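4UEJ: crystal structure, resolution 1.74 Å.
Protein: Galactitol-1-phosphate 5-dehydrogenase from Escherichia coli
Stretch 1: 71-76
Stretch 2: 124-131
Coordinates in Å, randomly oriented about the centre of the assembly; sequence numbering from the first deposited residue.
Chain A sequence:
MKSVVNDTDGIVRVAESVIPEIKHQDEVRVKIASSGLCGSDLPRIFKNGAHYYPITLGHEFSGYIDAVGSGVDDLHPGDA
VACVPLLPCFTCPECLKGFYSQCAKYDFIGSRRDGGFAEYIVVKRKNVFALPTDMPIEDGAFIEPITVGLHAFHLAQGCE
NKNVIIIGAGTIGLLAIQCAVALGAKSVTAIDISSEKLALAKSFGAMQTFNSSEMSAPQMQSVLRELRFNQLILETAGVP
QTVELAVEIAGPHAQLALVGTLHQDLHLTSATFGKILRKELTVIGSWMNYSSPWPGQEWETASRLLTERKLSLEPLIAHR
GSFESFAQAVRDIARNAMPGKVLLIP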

# COMPACT_ATOMS: atom_id res chain seq x y z
N GLY A 71 40.61 -5.52 16.37
CA GLY A 71 39.51 -5.03 17.18
C GLY A 71 38.36 -6.00 17.28
O GLY A 71 37.35 -5.71 17.93
N VAL A 72 38.50 -7.16 16.64
CA VAL A 72 37.44 -8.17 16.66
C VAL A 72 37.70 -9.20 17.75
O VAL A 72 38.67 -9.96 17.69
N ASP A 73 36.83 -9.23 18.76
CA ASP A 73 37.06 -10.08 19.92
C ASP A 73 36.03 -11.20 20.07
O ASP A 73 36.18 -12.07 20.94
N ASP A 74 35.00 -11.19 19.23
CA ASP A 74 33.93 -12.17 19.38
C ASP A 74 33.84 -13.14 18.20
O ASP A 74 32.86 -13.88 18.07
N LEU A 75 34.87 -13.15 17.37
CA LEU A 75 34.98 -14.12 16.29
C LEU A 75 36.41 -14.60 16.17
O LEU A 75 37.35 -13.88 16.48
N HIS A 76 36.57 -15.84 15.70
CA HIS A 76 37.89 -16.44 15.62
C HIS A 76 38.00 -17.25 14.34
O HIS A 76 36.99 -17.68 13.79
N LYS A 124 33.37 -6.00 6.94
CA LYS A 124 33.28 -5.56 8.33
C LYS A 124 32.73 -6.67 9.22
O LYS A 124 31.97 -7.52 8.76
N ARG A 125 33.13 -6.66 10.49
CA ARG A 125 32.53 -7.55 11.49
C ARG A 125 31.00 -7.51 11.42
O ARG A 125 30.33 -8.55 11.52
N LYS A 126 30.45 -6.33 11.20
CA LYS A 126 29.00 -6.18 11.17
C LYS A 126 28.39 -6.79 9.91
O LYS A 126 27.17 -6.87 9.80
N ASN A 127 29.24 -7.22 8.98
CA ASN A 127 28.78 -7.88 7.76
C ASN A 127 28.85 -9.41 7.83
O ASN A 127 28.74 -10.08 6.80
N VAL A 128 29.08 -9.97 9.01
CA VAL A 128 28.97 -11.42 9.15
C VAL A 128 28.10 -11.78 10.33
O VAL A 128 28.00 -11.03 11.31
N PHE A 129 27.47 -12.94 10.22
CA PHE A 129 26.49 -13.43 11.18
C PHE A 129 26.86 -14.86 11.52
O PHE A 129 26.91 -15.71 10.65
N ALA A 130 27.17 -15.10 12.79
CA ALA A 130 27.70 -16.39 13.22
C ALA A 130 26.65 -17.48 13.11
O ALA A 130 25.52 -17.30 13.55
N LEU A 131 27.04 -18.62 12.54
CA LEU A 131 26.17 -19.78 12.40
C LEU A 131 26.34 -20.74 13.58
O LEU A 131 27.42 -20.81 14.17

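The two stretches meet through side chains alone, with 246 Å² buried when both sides are summed. No backbone hydrogen bond links them, and the backbones stay well apart: the CA atoms of Val72 and Arg125 lie 7.2 Å from each other, and those of Leu75 and Ala130 8.2 Å. Gaps of this size leave room for a layer of side chains. The CA-to-CB bonds of Val72 and Leu75 point toward the second stretch, and those of Arg125, Val128 and Ala130 point toward the first. Asp74 departs from this pattern, because its CA-to-CB bond runs sideways and the end of its side chain then comes nearer to its partner.

The polar part of the contact is a salt bridge between Asp74 and Arg125, held by two hydrogen bonds. Arg125 NE donates to Asp74 OD1 at 2.9 Å with an N-H...acceptor angle of 172°, which is almost linear. Arg125 NH2 donates to Asp74 OD2, also at 2.9 Å, with a more bent angle of 149°. Each carboxylate oxygen therefore has its own nitrogen, the paired arrangement expected when a carboxylate meets the NE side of a guanidinium. Asp74 OD2 lies at the guanidinium edge, near its plane, as such pairing requires. The rotamers fit the geometry: Asp74 has chi1 p (65°) with chi2 at -20°, while Arg125 follows t, p, t through chi3 with chi4 at 93°. Within its own stretch, Arg125 also brings NH1 to 3.0 Å from Val128 O.

The apolar part centres on Leu75, a buried residue with 68 Å² covered by the second stretch, the largest such area in its own stretch. Its chi1 is m (-77°) and its chi2 t (-176°). The methyl Leu75 CD1 approaches Val128 CG2 at 3.5 Å, a tight contact between branched side chains; Val128 holds chi1 at m (-65°). The other methyl, Leu75 CD2, comes to 4.4 Å from Ala130 CB, a looser approach. Val128 and Ala130 can both face Leu75 because alternate residues of the strand 128-130 point to the same side, and the intervening Phe129 accordingly points away.

Between these two kinds of contact lies the packing of aliphatic groups against Arg125, which has 91 Å² covered by the first stretch. Leu75 CD1 sits over one face of the guanidinium, 3.6 Å from Arg125 NE, so a methyl covers the flat surface while the edge remains available to Asp74. Val72, with chi1 t (176°), places CG1 4.2 Å from Arg125 CD, touching the aliphatic portion of the chain before the charged group begins.

The turn preceding the strand is held by backbone hydrogen bonds, from Asn127 N to Lys124 O at 2.8 Å and from Val128 N to Arg125 O at 3.1 Å. Gly71, Asp73 and His76 make no contact with the second stretch, and no water or bound group enters this account.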

# COMPACT_ATOMS: atom_id res chain seq x y z
CB VAL A 72 37.32 -8.90 15.30
CG1 VAL A 72 36.28 -10.02 15.38
CG2 VAL A 72 36.94 -7.91 14.20
CB ASP A 73 37.10 -9.24 21.21
CG ASP A 73 35.79 -8.50 21.50
OD1 ASP A 73 34.77 -8.74 20.81
OD2 ASP A 73 35.78 -7.68 22.44
CB ASP A 74 32.59 -11.45 19.60
CG ASP A 74 32.14 -10.64 18.40
OD1 ASP A 74 32.97 -10.30 17.53
OD2 ASP A 74 30.93 -10.32 18.33
CB LEU A 75 34.52 -13.54 14.96
CG LEU A 75 33.02 -13.42 14.70
CD1 LEU A 75 32.82 -12.92 13.29
CD2 LEU A 75 32.31 -14.75 14.92
CB HIS A 76 38.13 -17.32 16.86
CG HIS A 76 38.00 -16.57 18.15
ND1 HIS A 76 36.78 -16.33 18.75
CD2 HIS A 76 38.93 -15.98 18.94
CE1 HIS A 76 36.97 -15.63 19.86
NE2 HIS A 76 38.26 -15.41 19.99
CB LYS A 124 32.39 -4.32 8.46
CG LYS A 124 32.76 -3.18 7.54
CD LYS A 124 34.21 -2.80 7.66
CE LYS A 124 34.51 -1.65 6.71
NZ LYS A 124 35.94 -1.25 6.70
CB ARG A 125 32.99 -7.15 12.90
CG ARG A 125 32.21 -7.82 14.04
CD ARG A 125 32.37 -9.32 14.01
NE ARG A 125 31.57 -9.98 15.03
CZ ARG A 125 30.33 -10.44 14.85
NH1 ARG A 125 29.73 -10.30 13.67
NH2 ARG A 125 29.69 -11.03 15.85
CB LYS A 126 28.62 -4.70 11.28
CG LYS A 126 28.76 -4.16 12.70
CD LYS A 126 28.11 -2.80 12.86
CE LYS A 126 27.61 -2.59 14.28
NZ LYS A 126 28.69 -2.83 15.29
CB ASN A 127 29.60 -7.42 6.55
CG ASN A 127 29.34 -5.98 6.17
OD1 ASN A 127 30.29 -5.19 6.02
ND2 ASN A 127 28.07 -5.62 6.01
CB VAL A 128 30.34 -12.12 9.31
CG1 VAL A 128 31.19 -11.94 8.05
CG2 VAL A 128 31.08 -11.58 10.51
CB PHE A 129 25.08 -13.33 10.59
CG PHE A 129 24.01 -13.99 11.41
CD1 PHE A 129 23.39 -13.31 12.44
CD2 PHE A 129 23.56 -15.27 11.09
CE1 PHE A 129 22.37 -13.90 13.18
CE2 PHE A 129 22.55 -15.86 11.81
CZ PHE A 129 21.96 -15.18 12.87
CB ALA A 130 28.22 -16.30 14.64
CB LEU A 131 26.47 -20.52 11.09
CG LEU A 131 26.55 -19.66 9.83
CD1 LEU A 131 26.90 -20.49 8.61
CD2 LEU A 131 25.25 -18.97 9.66